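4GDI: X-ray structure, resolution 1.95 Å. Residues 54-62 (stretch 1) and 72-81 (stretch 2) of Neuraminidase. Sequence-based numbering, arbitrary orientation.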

ATOM      1  N   PHE A  54      11.660   7.084  -8.661  1.00 22.94           N
ATOM      2  CA  PHE A  54      10.823   7.896  -7.799  1.00 19.81           C
ATOM      3  C   PHE A  54      10.896   9.359  -8.221  1.00 21.24           C
ATOM      4  O   PHE A  54      11.885   9.809  -8.801  1.00 21.28           O
ATOM      5  CB  PHE A  54      11.263   7.767  -6.330  1.00 21.74           C
ATOM      6  CG  PHE A  54      11.210   6.358  -5.804  1.00 24.03           C
ATOM      7  CD1 PHE A  54      12.276   5.488  -6.007  1.00 30.03           C
ATOM      8  CD2 PHE A  54      10.090   5.899  -5.121  1.00 22.29           C
ATOM      9  CE1 PHE A  54      12.232   4.171  -5.540  1.00 34.74           C
ATOM     10  CE2 PHE A  54      10.029   4.578  -4.655  1.00 29.12           C
ATOM     11  CZ  PHE A  54      11.110   3.716  -4.862  1.00 36.43           C
ATOM     12  N   LYS A  55       9.826  10.077  -7.913  1.00 21.64           N
ATOM     13  CA  LYS A  55       9.784  11.525  -7.998  1.00 22.60           C
ATOM     14  C   LYS A  55      10.094  12.096  -6.620  1.00 20.65           C
ATOM     15  O   LYS A  55       9.369  11.845  -5.658  1.00 25.98           O
ATOM     16  CB  LYS A  55       8.398  11.985  -8.460  1.00 21.86           C
ATOM     17  CG  LYS A  55       8.222  13.498  -8.463  1.00 34.41           C
ATOM     18  CD  LYS A  55       6.904  13.914  -9.111  1.00 40.58           C
ATOM     19  CE  LYS A  55       6.039  14.710  -8.143  1.00 42.37           C
ATOM     20  NZ  LYS A  55       4.613  14.772  -8.562  1.00 47.91           N
ATOM     21  N   PHE A  56      11.184  12.851  -6.533  1.00 19.49           N
ATOM     22  CA  PHE A  56      11.524  13.608  -5.342  1.00 20.76           C
ATOM     23  C   PHE A  56      11.084  15.053  -5.581  1.00 23.68           C
ATOM     24  O   PHE A  56      11.264  15.577  -6.676  1.00 24.14           O
ATOM     25  CB  PHE A  56      13.032  13.563  -5.087  1.00 16.52           C
ATOM     26  CG  PHE A  56      13.532  12.218  -4.646  1.00 16.94           C
ATOM     27  CD1 PHE A  56      13.748  11.219  -5.566  1.00 20.39           C
ATOM     28  CD2 PHE A  56      13.805  11.968  -3.313  1.00 22.27           C
ATOM     29  CE1 PHE A  56      14.206   9.993  -5.167  1.00 20.41           C
ATOM     30  CE2 PHE A  56      14.269  10.739  -2.914  1.00 22.97           C
ATOM     31  CZ  PHE A  56      14.461   9.758  -3.831  1.00 19.66           C
ATOM     32  N   PHE A  57      10.539  15.699  -4.558  1.00 20.25           N
ATOM     33  CA  PHE A  57       9.993  17.038  -4.727  1.00 21.06           C
ATOM     34  C   PHE A  57       9.757  17.773  -3.414  1.00 26.16           C
ATOM     35  O   PHE A  57       9.633  17.156  -2.354  1.00 21.04           O
ATOM     36  CB  PHE A  57       8.678  16.975  -5.510  1.00 22.18           C
ATOM     37  CG  PHE A  57       7.573  16.238  -4.800  1.00 28.13           C
ATOM     38  CD1 PHE A  57       7.443  14.870  -4.925  1.00 22.92           C
ATOM     39  CD2 PHE A  57       6.647  16.925  -4.033  1.00 26.13           C
ATOM     40  CE1 PHE A  57       6.420  14.192  -4.272  1.00 25.62           C
ATOM     41  CE2 PHE A  57       5.619  16.253  -3.384  1.00 29.71           C
ATOM     42  CZ  PHE A  57       5.506  14.890  -3.504  1.00 24.49           C
ATOM     43  N   ILE A  58       9.704  19.103  -3.490  1.00 21.37           N
ATOM     44  CA  ILE A  58       9.340  19.904  -2.337  1.00 20.70           C
ATOM     45  C   ILE A  58       7.831  20.113  -2.412  1.00 25.60           C
ATOM     46  O   ILE A  58       7.315  20.554  -3.445  1.00 24.92           O
ATOM     47  CB  ILE A  58      10.058  21.268  -2.328  1.00 25.28           C
ATOM     48  CG1 ILE A  58      11.569  21.102  -2.530  1.00 27.67           C
ATOM     49  CG2 ILE A  58       9.783  22.007  -1.028  1.00 28.58           C
ATOM     50  CD1 ILE A  58      12.243  20.211  -1.491  1.00 31.36           C
ATOM     51  N   ALA A  59       7.118  19.792  -1.336  1.00 26.70           N
ATOM     52  CA  ALA A  59       5.667  20.000  -1.304  1.00 23.22           C
ATOM     53  C   ALA A  59       5.366  21.447  -0.951  1.00 31.42           C
ATOM     54  O   ALA A  59       6.037  22.029  -0.099  1.00 33.20           O
ATOM     55  CB  ALA A  59       5.013  19.085  -0.288  1.00 23.08           C
ATOM     56  N   TYR A  60       4.363  22.030  -1.595  1.00 30.64           N
ATOM     57  CA  TYR A  60       3.954  23.378  -1.229  1.00 36.06           C
ATOM     58  C   TYR A  60       2.463  23.513  -0.973  1.00 32.02           C
ATOM     59  O   TYR A  60       1.999  24.583  -0.560  1.00 34.94           O
ATOM     60  CB  TYR A  60       4.396  24.398  -2.271  1.00 26.18           C
ATOM     61  CG  TYR A  60       3.658  24.339  -3.572  1.00 31.43           C
ATOM     62  CD1 TYR A  60       2.462  25.034  -3.749  1.00 37.92           C
ATOM     63  CD2 TYR A  60       4.164  23.615  -4.639  1.00 34.37           C
ATOM     64  CE1 TYR A  60       1.788  24.994  -4.948  1.00 35.54           C
ATOM     65  CE2 TYR A  60       3.493  23.567  -5.846  1.00 33.59           C
ATOM     66  CZ  TYR A  60       2.312  24.260  -5.999  1.00 38.55           C
ATOM     67  OH  TYR A  60       1.653  24.205  -7.208  1.00 34.97           O
ATOM     68  N   GLY A  61       1.714  22.443  -1.189  1.00 29.47           N
ATOM     69  CA  GLY A  61       0.302  22.480  -0.861  1.00 31.95           C
ATOM     70  C   GLY A  61      -0.431  21.184  -1.099  1.00 35.14           C
ATOM     71  O   GLY A  61       0.094  20.241  -1.706  1.00 28.56           O
ATOM     72  N   LEU A  62      -1.670  21.161  -0.621  1.00 27.91           N
ATOM     73  CA  LEU A  62      -2.546  20.020  -0.765  1.00 31.83           C
ATOM     74  C   LEU A  62      -3.846  20.506  -1.384  1.00 27.02           C
ATOM     75  O   LEU A  62      -4.436  21.469  -0.907  1.00 38.03           O
ATOM     76  CB  LEU A  62      -2.823  19.409   0.611  1.00 30.95           C
ATOM     77  CG  LEU A  62      -3.338  17.970   0.617  1.00 39.90           C
ATOM     78  CD1 LEU A  62      -2.241  17.030   0.177  1.00 31.89           C
ATOM     79  CD2 LEU A  62      -3.852  17.576   2.007  1.00 38.06           C
ATOM     80  N   SER A  72       0.071  25.422   6.485  1.00 35.89           N
ATOM     81  CA  SER A  72       1.382  26.080   6.418  1.00 36.51           C
ATOM     82  C   SER A  72       2.341  25.377   5.440  1.00 41.21           C
ATOM     83  O   SER A  72       3.554  25.621   5.471  1.00 37.56           O
ATOM     84  CB  SER A  72       2.046  26.102   7.799  1.00 40.84           C
ATOM     85  OG  SER A  72       1.203  26.678   8.780  1.00 48.68           O
ATOM     86  N   MET A  73       1.813  24.502   4.585  1.00 34.62           N
ATOM     87  CA  MET A  73       2.679  23.644   3.769  1.00 32.63           C
ATOM     88  C   MET A  73       3.586  24.475   2.854  1.00 35.59           C
ATOM     89  O   MET A  73       4.711  24.081   2.558  1.00 36.73           O
ATOM     90  CB  MET A  73       1.842  22.656   2.943  1.00 38.64           C
ATOM     91  CG  MET A  73       2.673  21.584   2.234  1.00 37.51           C
ATOM     92  SD  MET A  73       1.668  20.299   1.451  1.00 31.23           S
ATOM     93  CE  MET A  73       1.198  19.330   2.884  1.00 44.00           C
ATOM     94  N   GLU A  74       3.092  25.630   2.420  1.00 32.42           N
ATOM     95  CA  GLU A  74       3.817  26.455   1.464  1.00 34.68           C
ATOM     96  C   GLU A  74       5.100  27.032   2.047  1.00 34.28           C
ATOM     97  O   GLU A  74       6.069  27.242   1.313  1.00 38.29           O
ATOM     98  CB  GLU A  74       2.923  27.591   0.956  1.00 39.70           C
ATOM     99  CG  GLU A  74       3.471  28.333  -0.266  1.00 53.33           C
ATOM    100  CD  GLU A  74       4.533  29.363   0.089  1.00 78.80           C
ATOM    101  OE1 GLU A  74       4.338  30.116   1.072  1.00 76.64           O
ATOM    102  OE2 GLU A  74       5.567  29.417  -0.615  1.00 90.25           O
ATOM    103  N   TRP A  75       5.126  27.304   3.352  1.00 30.25           N
ATOM    104  CA  TRP A  75       6.311  27.946   3.914  1.00 33.20           C
ATOM    105  C   TRP A  75       7.062  27.060   4.900  1.00 32.82           C
ATOM    106  O   TRP A  75       8.195  27.367   5.272  1.00 35.52           O
ATOM    107  CB  TRP A  75       5.969  29.304   4.529  1.00 37.90           C
ATOM    108  CG  TRP A  75       5.079  29.243   5.708  1.00 33.19           C
ATOM    109  CD1 TRP A  75       5.450  29.023   7.002  1.00 49.64           C
ATOM    110  CD2 TRP A  75       3.660  29.424   5.720  1.00 40.80           C
ATOM    111  NE1 TRP A  75       4.346  29.050   7.823  1.00 50.35           N
ATOM    112  CE2 TRP A  75       3.234  29.296   7.059  1.00 38.59           C
ATOM    113  CE3 TRP A  75       2.705  29.680   4.728  1.00 45.15           C
ATOM    114  CZ2 TRP A  75       1.898  29.412   7.431  1.00 40.21           C
ATOM    115  CZ3 TRP A  75       1.378  29.796   5.101  1.00 44.39           C
ATOM    116  CH2 TRP A  75       0.987  29.664   6.441  1.00 48.33           C
ATOM    117  N   GLU A  76       6.444  25.953   5.298  1.00 32.04           N
ATOM    118  CA  GLU A  76       7.164  24.891   5.999  1.00 36.68           C
ATOM    119  C   GLU A  76       7.531  23.807   4.992  1.00 36.12           C
ATOM    120  O   GLU A  76       6.768  22.861   4.763  1.00 28.02           O
ATOM    121  CB  GLU A  76       6.314  24.303   7.115  1.00 33.46           C
ATOM    122  CG  GLU A  76       5.995  25.297   8.207  1.00 47.50           C
ATOM    123  CD  GLU A  76       5.459  24.625   9.451  1.00 58.03           C
ATOM    124  OE1 GLU A  76       5.978  23.547   9.814  1.00 58.37           O
ATOM    125  OE2 GLU A  76       4.520  25.173  10.062  1.00 61.23           O
ATOM    126  N   GLU A  77       8.704  23.960   4.392  1.00 28.00           N
ATOM    127  CA  GLU A  77       9.060  23.197   3.209  1.00 32.48           C
ATOM    128  C   GLU A  77       9.692  21.868   3.559  1.00 17.68           C
ATOM    129  O   GLU A  77      10.688  21.813   4.291  1.00 24.39           O
ATOM    130  CB  GLU A  77      10.011  24.010   2.329  1.00 37.46           C
ATOM    131  CG  GLU A  77       9.444  25.359   1.953  1.00 45.21           C
ATOM    132  CD  GLU A  77      10.245  26.058   0.872  1.00 49.21           C
ATOM    133  OE1 GLU A  77       9.975  25.802  -0.319  1.00 56.51           O
ATOM    134  OE2 GLU A  77      11.125  26.875   1.216  1.00 55.86           O
ATOM    135  N   SER A  78       9.126  20.809   2.990  1.00 22.25           N
ATOM    136  CA  SER A  78       9.666  19.462   3.170  1.00 20.16           C
ATOM    137  C   SER A  78       9.781  18.711   1.848  1.00 28.61           C
ATOM    138  O   SER A  78       8.963  18.873   0.931  1.00 16.21           O
ATOM    139  CB  SER A  78       8.795  18.668   4.149  1.00 23.97           C
ATOM    140  OG  SER A  78       8.913  19.181   5.471  1.00 31.53           O
ATOM    141  N   LEU A  79      10.824  17.895   1.773  1.00 23.32           N
ATOM    142  CA  LEU A  79      11.070  17.002   0.660  1.00 23.13           C
ATOM    143  C   LEU A  79      10.264  15.705   0.818  1.00 24.79           C
ATOM    144  O   LEU A  79      10.264  15.092   1.891  1.00 24.11           O
ATOM    145  CB  LEU A  79      12.566  16.662   0.644  1.00 22.95           C
ATOM    146  CG  LEU A  79      13.009  15.571  -0.318  1.00 27.45           C
ATOM    147  CD1 LEU A  79      12.930  16.067  -1.772  1.00 22.90           C
ATOM    148  CD2 LEU A  79      14.423  15.112   0.055  1.00 23.10           C
ATOM    149  N   TYR A  80       9.624  15.281  -0.267  1.00 21.69           N
ATOM    150  CA  TYR A  80       8.821  14.062  -0.316  1.00 27.57           C
ATOM    151  C   TYR A  80       9.304  13.220  -1.480  1.00 28.53           C
ATOM    152  O   TYR A  80       9.980  13.723  -2.376  1.00 26.97           O
ATOM    153  CB  TYR A  80       7.335  14.369  -0.596  1.00 22.49           C
ATOM    154  CG  TYR A  80       6.548  14.986   0.531  1.00 19.98           C
ATOM    155  CD1 TYR A  80       6.828  16.270   0.983  1.00 26.64           C
ATOM    156  CD2 TYR A  80       5.489  14.297   1.120  1.00 30.45           C
ATOM    157  CE1 TYR A  80       6.089  16.840   2.010  1.00 31.57           C
ATOM    158  CE2 TYR A  80       4.743  14.858   2.147  1.00 26.91           C
ATOM    159  CZ  TYR A  80       5.052  16.126   2.591  1.00 30.92           C
ATOM    160  OH  TYR A  80       4.306  16.690   3.601  1.00 33.87           O
ATOM    161  N   LYS A  81       8.935  11.946  -1.485  1.00 22.99           N
ATOM    162  CA  LYS A  81       9.110  11.135  -2.672  1.00 24.24           C
ATOM    163  C   LYS A  81       7.915  10.228  -2.905  1.00 27.80           C
ATOM    164  O   LYS A  81       7.245   9.773  -1.967  1.00 24.30           O
ATOM    165  CB  LYS A  81      10.403  10.326  -2.626  1.00 31.00           C
ATOM    166  CG  LYS A  81      10.357   9.065  -1.793  1.00 35.43           C
ATOM    167  CD  LYS A  81      11.525   8.157  -2.169  1.00 27.90           C
ATOM    168  CE  LYS A  81      11.689   6.995  -1.195  1.00 37.82           C
ATOM    169  NZ  LYS A  81      12.513   5.894  -1.789  1.00 52.21           N
TER
HETATM  170  O   HOH W   1       6.146  21.385   2.364  1.00 25.56           O
HETATM  171  O   HOH W   2       7.311  24.710  -0.129  1.00 45.24           O

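What holds the two strands together most firmly? The pairing of F57 with Y80 carries the shortest backbone bonds: Y80 N donates to F57 O at 2.8 Å, and F57 N donates to Y80 O at 3.0 Å, so each residue both gives and receives. A third bond runs from A59 N to S78 O at 3.1 Å. The strands run antiparallel, with 146° between their directions, and hydrogen-bonded pairs alternate with non-hydrogen-bonded ones. In the latter, F56 with K81 and I58 with L79, the CA atoms draw within about 4.5 Å of each other, and CA-H groups approach carbonyl oxygens instead. K81 CA lies 3.1 Å from K55 O, F56 CA 3.3 Å from Y80 O, and L79 CA 3.3 Å from F57 O. The oxygens of F57 and Y80 thus each meet an N-H and a CA-H from the opposing strand.

How is the contact continued where the direct ladder gives out? Beyond the A59 N to S78 O bond, water takes over. Water 1 is 2.5 Å from A59 O and 2.9 Å from E76 O, and accepts from S78 N at 3.1 Å, so it stands between A59 O and S78 N, which do not bond directly. Water 2 links the same carbonyl, A59 O, at 3.0 Å to the side-chain oxygen E77 OE1 at 2.9 Å. A59 O is therefore the point where both waters meet stretch 1.

What does K81 do with its long side chain? It lies along two phenylalanines of stretch 1, and no other residue here has more of its surface covered by the opposite stretch. At its base, CB sits over the face of the F56 ring, 4.0 Å from the ring centroid. At its tip, the ammonium nitrogen NZ is 3.9 Å from the centroid of the F54 ring and only 6° off the ring normal, a cation-pi arrangement in which the charge faces the pi electrons almost squarely. L79 CD1 reaches the edge of the F56 ring, and its neighbour I58 adds an aliphatic contact, I58 CD1 to L79 CB at 4.2 Å.

What packs on the face that carries F57, A59 and Y80? The F57 ring, with chi1 in the p rotamer, turns so that Y80 CB rests over its face, 3.8 Å from the centroid. The two rings are nearly parallel, at 17°, but with centroids 5.8 Å apart they are slid too far to overlap much. A59 keeps close company with the tyrosine, A59 CB to Y80 CE1 being 3.4 Å, and also touches the thioether of the loop residue M73, A59 CB to M73 SD being 4.0 Å. M73 points toward stretch 1, and M73 SD also lies 3.4 Å from G61 N, so the packing extends along stretch 1 beyond the residues that pair with the strand of stretch 2.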